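Local coordinates for zinc chaperone AztD (Citrobacter koseri, PDB 6CMK), which carries zinc in the periplasm and hands one zinc ion directly to the solute-binding protein AztC of the AztABCD transport system, at residues 261-272 with 303-313. Residues are numbered along the deposited sequence; the frame is centred on the assembly and turned at random.
Sequences TLIGGKGMQYFI and FVVDPVRAKFA
The Phe-303 ring meets Ile-263 over one face, where CD1 makes a CH-pi contact 4.1 Å from the ring centroid and 26° off the normal; the carbonyl oxygen of Thr-261 lies in plane at the edge, and Ile-272 CG2 arrives obliquely. With its CG1 held between backbone N and carbonyl carbon (chi1 56°), Ile-263 can lay CD1 over this ring and still reach Val-305, whose CG1 is 3.8 Å from CD1. The Tyr-270 ring has Gly-265 CA on one face and a water at its edge. Val-305 CG1 comes within 3.3 Å of Tyr-270 OH, the methyl sliding past the phenol.

The pair illustrates how neighbouring blades of a beta propeller join: strand 262-264 and the 303-305 end of strand 300-305, each in the first strand of its four-stranded antiparallel blade, run nearly parallel (17°) with their axes 6.7 Å apart, and no direct hydrogen bond links the segments. Apolar side chains fill the interval, among them Ile-272 CD1 against Ala-313 CB at 3.6 Å.

Where the blades' first hairpins turn, water takes over. One molecule donates to Phe-312 O, though its approaches to Tyr-270 OH and Ala-310 O are too short to be trusted as modelled; a second links Lys-266 N to Asp-306 O. Met-268 packs on Ala-310, its CE 3.5 Å from Ala-310 O, and Pro-341 of the second subunit packs on both. Asp-306 OD1 accepts from Val-308 N, an Asx turn, and from Arg-309 N, extending it to an Asx motif, while OD2 receives Arg-309 NE in a salt bridge of 2.7 Å.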
ATOM      1  N   THR B 261      12.071   2.170 -23.895  1.00 19.56           N
ATOM      2  CA  THR B 261      12.345   2.194 -22.465  1.00 14.42           C
ATOM      3  C   THR B 261      11.143   2.812 -21.771  1.00 14.67           C
ATOM      4  O   THR B 261      10.623   3.820 -22.251  1.00 16.19           O
ATOM      5  CB  THR B 261      13.601   3.019 -22.140  1.00 26.30           C
ATOM      6  OG1 THR B 261      14.648   2.681 -23.054  1.00 34.68           O
ATOM      7  CG2 THR B 261      14.069   2.761 -20.712  1.00 23.32           C
ATOM      8  N   LEU B 262      10.711   2.209 -20.658  1.00 18.12           N
ATOM      9  CA  LEU B 262       9.516   2.639 -19.941  1.00 14.70           C
ATOM     10  C   LEU B 262       9.774   2.807 -18.450  1.00 13.44           C
ATOM     11  O   LEU B 262      10.595   2.104 -17.856  1.00 15.74           O
ATOM     12  CB  LEU B 262       8.373   1.637 -20.083  1.00 16.09           C
ATOM     13  CG  LEU B 262       7.719   1.486 -21.440  1.00 15.15           C
ATOM     14  CD1 LEU B 262       7.015   0.139 -21.511  1.00 19.04           C
ATOM     15  CD2 LEU B 262       6.762   2.629 -21.701  1.00 16.17           C
ATOM     16  N   ILE B 263       9.015   3.726 -17.847  1.00 12.12           N
ATOM     17  CA  ILE B 263       8.850   3.817 -16.403  1.00 11.94           C
ATOM     18  C   ILE B 263       7.353   3.925 -16.114  1.00 11.26           C
ATOM     19  O   ILE B 263       6.553   4.301 -16.977  1.00 11.41           O
ATOM     20  CB  ILE B 263       9.606   5.014 -15.780  1.00 16.91           C
ATOM     21  CG1 ILE B 263       9.181   6.321 -16.450  1.00 13.94           C
ATOM     22  CG2 ILE B 263      11.119   4.812 -15.890  1.00 18.85           C
ATOM     23  CD1 ILE B 263       9.768   7.556 -15.800  1.00 15.28           C
ATOM     24  N   GLY B 264       6.981   3.553 -14.898  1.00 12.79           N
ATOM     25  CA  GLY B 264       5.577   3.507 -14.495  1.00 11.21           C
ATOM     26  C   GLY B 264       5.299   4.311 -13.240  1.00 10.89           C
ATOM     27  O   GLY B 264       6.068   4.266 -12.278  1.00 13.77           O
ATOM     28  N   GLY B 265       4.178   5.026 -13.255  1.00 13.15           N
ATOM     29  CA  GLY B 265       3.773   5.792 -12.088  1.00 12.80           C
ATOM     30  C   GLY B 265       3.507   4.905 -10.887  1.00 12.25           C
ATOM     31  O   GLY B 265       3.092   3.752 -11.012  1.00 15.16           O
ATOM     32  N   LYS B 266       3.740   5.454  -9.698  1.00 16.35           N
ATOM     33  CA  LYS B 266       3.525   4.673  -8.480  1.00 21.53           C
ATOM     34  C   LYS B 266       2.191   4.965  -7.808  1.00 30.15           C
ATOM     35  O   LYS B 266       1.428   4.033  -7.525  1.00 41.46           O
ATOM     36  CB  LYS B 266       4.669   4.904  -7.489  1.00 27.36           C
ATOM     37  CG  LYS B 266       5.803   3.906  -7.648  1.00 58.02           C
ATOM     38  CD  LYS B 266       5.942   2.988  -6.437  1.00 80.80           C
ATOM     39  CE  LYS B 266       4.705   2.124  -6.203  1.00 85.26           C
ATOM     40  NZ  LYS B 266       5.062   0.778  -5.662  1.00 84.05           N
ATOM     41  N   GLY B 267       1.887   6.232  -7.545  1.00 30.49           N
ATOM     42  CA  GLY B 267       0.646   6.575  -6.878  1.00 24.92           C
ATOM     43  C   GLY B 267      -0.514   6.813  -7.810  1.00 31.04           C
ATOM     44  O   GLY B 267      -1.668   6.866  -7.387  1.00 24.96           O
ATOM     45  N   MET B 268      -0.208   6.937  -9.090  1.00 20.76           N
ATOM     46  CA  MET B 268      -1.162   7.170 -10.154  1.00 14.75           C
ATOM     47  C   MET B 268      -0.749   6.236 -11.282  1.00 14.17           C
ATOM     48  O   MET B 268       0.442   5.967 -11.445  1.00 19.40           O
ATOM     49  CB  MET B 268      -1.097   8.656 -10.550  1.00 27.43           C
ATOM     50  CG  MET B 268      -1.963   9.146 -11.679  1.00 34.85           C
ATOM     51  SD  MET B 268      -1.835  10.959 -11.682  1.00 27.80           S
ATOM     52  CE  MET B 268      -0.366  11.237 -12.661  1.00 24.01           C
ATOM     53  N   GLN B 269      -1.718   5.707 -12.036  1.00 13.39           N
ATOM     54  CA  GLN B 269      -1.402   4.757 -13.106  1.00 12.53           C
ATOM     55  C   GLN B 269      -1.105   5.493 -14.405  1.00 14.53           C
ATOM     56  O   GLN B 269      -2.000   6.104 -15.003  1.00 15.10           O
ATOM     57  CB  GLN B 269      -2.529   3.753 -13.311  1.00 13.55           C
ATOM     58  CG  GLN B 269      -2.603   2.747 -12.195  1.00 14.78           C
ATOM     59  CD  GLN B 269      -3.555   1.613 -12.508  1.00 14.89           C
ATOM     60  OE1 GLN B 269      -4.769   1.758 -12.393  1.00 14.88           O
ATOM     61  NE2 GLN B 269      -3.003   0.485 -12.943  1.00 12.77           N
ATOM     62  N   TYR B 270       0.150   5.406 -14.855  1.00 15.13           N
ATOM     63  CA  TYR B 270       0.561   5.923 -16.152  1.00 12.22           C
ATOM     64  C   TYR B 270       1.913   5.320 -16.490  1.00 13.37           C
ATOM     65  O   TYR B 270       2.608   4.787 -15.625  1.00 12.32           O
ATOM     66  CB  TYR B 270       0.652   7.461 -16.165  1.00 13.25           C
ATOM     67  CG  TYR B 270       1.757   8.029 -15.300  1.00 13.60           C
ATOM     68  CD1 TYR B 270       1.537   8.357 -13.964  1.00 14.63           C
ATOM     69  CD2 TYR B 270       3.027   8.242 -15.818  1.00 18.57           C
ATOM     70  CE1 TYR B 270       2.551   8.888 -13.176  1.00 15.28           C
ATOM     71  CE2 TYR B 270       4.038   8.759 -15.040  1.00 19.50           C
ATOM     72  CZ  TYR B 270       3.800   9.090 -13.729  1.00 17.92           C
ATOM     73  OH  TYR B 270       4.815   9.596 -12.968  1.00 18.38           O
ATOM     74  N   PHE B 271       2.297   5.455 -17.761  1.00 14.23           N
ATOM     75  CA  PHE B 271       3.634   5.112 -18.198  1.00 13.49           C
ATOM     76  C   PHE B 271       4.248   6.308 -18.900  1.00 14.45           C
ATOM     77  O   PHE B 271       3.548   7.120 -19.506  1.00 14.25           O
ATOM     78  CB  PHE B 271       3.616   3.892 -19.124  1.00 11.90           C
ATOM     79  CG  PHE B 271       3.062   2.677 -18.470  1.00 14.21           C
ATOM     80  CD1 PHE B 271       3.842   1.943 -17.605  1.00 12.72           C
ATOM     81  CD2 PHE B 271       1.748   2.295 -18.684  1.00 15.57           C
ATOM     82  CE1 PHE B 271       3.328   0.837 -16.961  1.00 13.81           C
ATOM     83  CE2 PHE B 271       1.228   1.185 -18.052  1.00 14.32           C
ATOM     84  CZ  PHE B 271       2.016   0.454 -17.189  1.00 11.76           C
ATOM     85  N   ILE B 272       5.565   6.429 -18.779  1.00 13.15           N
ATOM     86  CA  ILE B 272       6.337   7.350 -19.601  1.00 12.44           C
ATOM     87  C   ILE B 272       7.323   6.519 -20.401  1.00 13.36           C
ATOM     88  O   ILE B 272       8.005   5.647 -19.850  1.00 14.86           O
ATOM     89  CB  ILE B 272       7.054   8.413 -18.759  1.00 12.77           C
ATOM     90  CG1 ILE B 272       6.026   9.275 -18.020  1.00 16.06           C
ATOM     91  CG2 ILE B 272       7.922   9.308 -19.661  1.00 18.14           C
ATOM     92  CD1 ILE B 272       6.646  10.264 -17.067  1.00 20.31           C
ATOM     93  N   PHE B 303      15.163   8.978 -16.822  1.00 15.52           N
ATOM     94  CA  PHE B 303      13.952   9.492 -16.201  1.00 13.15           C
ATOM     95  C   PHE B 303      13.484   8.550 -15.096  1.00 12.62           C
ATOM     96  O   PHE B 303      13.847   7.371 -15.057  1.00 14.51           O
ATOM     97  CB  PHE B 303      12.831   9.791 -17.231  1.00 16.49           C
ATOM     98  CG  PHE B 303      12.490   8.674 -18.222  1.00 13.42           C
ATOM     99  CD1 PHE B 303      12.845   7.349 -18.035  1.00 16.36           C
ATOM    100  CD2 PHE B 303      11.789   9.014 -19.376  1.00 13.50           C
ATOM    101  CE1 PHE B 303      12.490   6.383 -18.977  1.00 18.80           C
ATOM    102  CE2 PHE B 303      11.437   8.068 -20.315  1.00 17.35           C
ATOM    103  CZ  PHE B 303      11.784   6.748 -20.117  1.00 18.48           C
ATOM    104  N   VAL B 304      12.723   9.122 -14.155  1.00 13.27           N
ATOM    105  CA  VAL B 304      12.136   8.375 -13.042  1.00 11.78           C
ATOM    106  C   VAL B 304      10.841   9.063 -12.647  1.00 11.48           C
ATOM    107  O   VAL B 304      10.644  10.254 -12.900  1.00 13.99           O
ATOM    108  CB  VAL B 304      13.047   8.285 -11.787  1.00 17.38           C
ATOM    109  CG1 VAL B 304      14.418   7.680 -12.094  1.00 31.50           C
ATOM    110  CG2 VAL B 304      13.206   9.661 -11.115  1.00 14.09           C
ATOM    111  N   VAL B 305       9.954   8.311 -11.981  1.00 13.00           N
ATOM    112  CA  VAL B 305       8.738   8.906 -11.445  1.00 12.68           C
ATOM    113  C   VAL B 305       8.991   9.350 -10.008  1.00 15.10           C
ATOM    114  O   VAL B 305       9.917   8.897  -9.331  1.00 13.02           O
ATOM    115  CB  VAL B 305       7.519   7.950 -11.524  1.00 13.93           C
ATOM    116  CG1 VAL B 305       7.332   7.427 -12.949  1.00 15.17           C
ATOM    117  CG2 VAL B 305       7.633   6.798 -10.520  1.00 14.32           C
ATOM    118  N   ASP B 306       8.162  10.271  -9.536  1.00 13.25           N
ATOM    119  CA  ASP B 306       8.185  10.648  -8.132  1.00 11.45           C
ATOM    120  C   ASP B 306       7.185   9.756  -7.410  1.00 12.52           C
ATOM    121  O   ASP B 306       5.980   9.849  -7.689  1.00 15.39           O
ATOM    122  CB  ASP B 306       7.834  12.115  -7.949  1.00 12.95           C
ATOM    123  CG  ASP B 306       8.109  12.617  -6.531  1.00 16.26           C
ATOM    124  OD1 ASP B 306       7.788  11.899  -5.553  1.00 16.03           O
ATOM    125  OD2 ASP B 306       8.629  13.745  -6.394  1.00 14.33           O
ATOM    126  N   PRO B 307       7.631   8.854  -6.534  1.00 14.54           N
ATOM    127  CA  PRO B 307       6.691   7.938  -5.870  1.00 16.78           C
ATOM    128  C   PRO B 307       5.865   8.598  -4.790  1.00 17.74           C
ATOM    129  O   PRO B 307       4.798   8.076  -4.443  1.00 16.63           O
ATOM    130  CB  PRO B 307       7.614   6.868  -5.275  1.00 18.54           C
ATOM    131  CG  PRO B 307       8.913   7.571  -5.055  1.00 22.79           C
ATOM    132  CD  PRO B 307       9.027   8.604  -6.137  1.00 20.45           C
ATOM    133  N   VAL B 308       6.327   9.723  -4.256  1.00 13.51           N
ATOM    134  CA  VAL B 308       5.650  10.423  -3.169  1.00 14.34           C
ATOM    135  C   VAL B 308       4.665  11.456  -3.704  1.00 16.87           C
ATOM    136  O   VAL B 308       3.526  11.547  -3.234  1.00 18.12           O
ATOM    137  CB  VAL B 308       6.708  11.067  -2.243  1.00 13.06           C
ATOM    138  CG1 VAL B 308       6.038  11.881  -1.138  1.00 22.24           C
ATOM    139  CG2 VAL B 308       7.611  10.014  -1.637  1.00 14.96           C
ATOM    140  N   ARG B 309       5.091  12.272  -4.673  1.00 14.14           N
ATOM    141  CA  ARG B 309       4.230  13.259  -5.322  1.00 16.70           C
ATOM    142  C   ARG B 309       3.815  12.678  -6.672  1.00 22.12           C
ATOM    143  O   ARG B 309       4.487  12.848  -7.687  1.00 17.88           O
ATOM    144  CB  ARG B 309       4.942  14.601  -5.455  1.00 13.82           C
ATOM    145  CG  ARG B 309       5.283  15.241  -4.114  1.00 20.07           C
ATOM    146  CD  ARG B 309       6.595  16.015  -4.173  1.00 17.27           C
ATOM    147  NE  ARG B 309       7.706  15.064  -4.197  1.00 18.31           N
ATOM    148  CZ  ARG B 309       8.276  14.546  -3.112  1.00 19.18           C
ATOM    149  NH1 ARG B 309       7.888  14.925  -1.888  1.00 18.44           N
ATOM    150  NH2 ARG B 309       9.255  13.667  -3.249  1.00 15.84           N
ATOM    151  N   ALA B 310       2.670  12.001  -6.679  1.00 15.71           N
ATOM    152  CA  ALA B 310       2.262  11.214  -7.836  1.00 13.94           C
ATOM    153  C   ALA B 310       2.044  12.036  -9.099  1.00 15.11           C
ATOM    154  O   ALA B 310       2.047  11.462 -10.190  1.00 18.07           O
ATOM    155  CB  ALA B 310       0.969  10.456  -7.525  1.00 26.55           C
ATOM    156  N   LYS B 311       1.814  13.342  -8.995  1.00 18.68           N
ATOM    157  CA  LYS B 311       1.577  14.111 -10.206  1.00 22.40           C
ATOM    158  C   LYS B 311       2.855  14.417 -10.985  1.00 19.71           C
ATOM    159  O   LYS B 311       2.760  15.000 -12.066  1.00 19.93           O
ATOM    160  CB  LYS B 311       0.864  15.421  -9.869  1.00 30.63           C
ATOM    161  CG  LYS B 311       1.659  16.379  -9.007  1.00 63.94           C
ATOM    162  CD  LYS B 311       1.089  17.789  -9.048  1.00 90.46           C
ATOM    163  CE  LYS B 311      -0.376  17.848  -8.648  1.00 97.74           C
ATOM    164  NZ  LYS B 311      -1.145  18.739  -9.554  1.00 99.38           N
ATOM    165  N   PHE B 312       4.028  14.040 -10.481  1.00 16.48           N
ATOM    166  CA  PHE B 312       5.289  14.473 -11.068  1.00 17.26           C
ATOM    167  C   PHE B 312       6.170  13.293 -11.458  1.00 14.48           C
ATOM    168  O   PHE B 312       6.136  12.226 -10.833  1.00 14.03           O
ATOM    169  CB  PHE B 312       6.056  15.378 -10.104  1.00 12.51           C
ATOM    170  CG  PHE B 312       5.414  16.723  -9.913  1.00 18.40           C
ATOM    171  CD1 PHE B 312       5.278  17.586 -10.981  1.00 17.20           C
ATOM    172  CD2 PHE B 312       4.940  17.116  -8.674  1.00 31.06           C
ATOM    173  CE1 PHE B 312       4.682  18.820 -10.826  1.00 26.46           C
ATOM    174  CE2 PHE B 312       4.341  18.352  -8.508  1.00 28.19           C
ATOM    175  CZ  PHE B 312       4.214  19.205  -9.587  1.00 35.16           C
ATOM    176  N   ALA B 313       6.967  13.512 -12.507  1.00 15.39           N
ATOM    177  CA  ALA B 313       8.098  12.662 -12.855  1.00 13.38           C
ATOM    178  C   ALA B 313       9.261  13.580 -13.207  1.00 15.23           C
ATOM    179  O   ALA B 313       9.099  14.792 -13.323  1.00 14.99           O
ATOM    180  CB  ALA B 313       7.787  11.724 -14.024  1.00 14.22           C
TER
HETATM  181  O   HOH W   1       4.314   8.237  -9.078  1.00 24.37           O
HETATM  182  O   HOH W   2       4.116  10.370 -10.735  1.00 20.83           O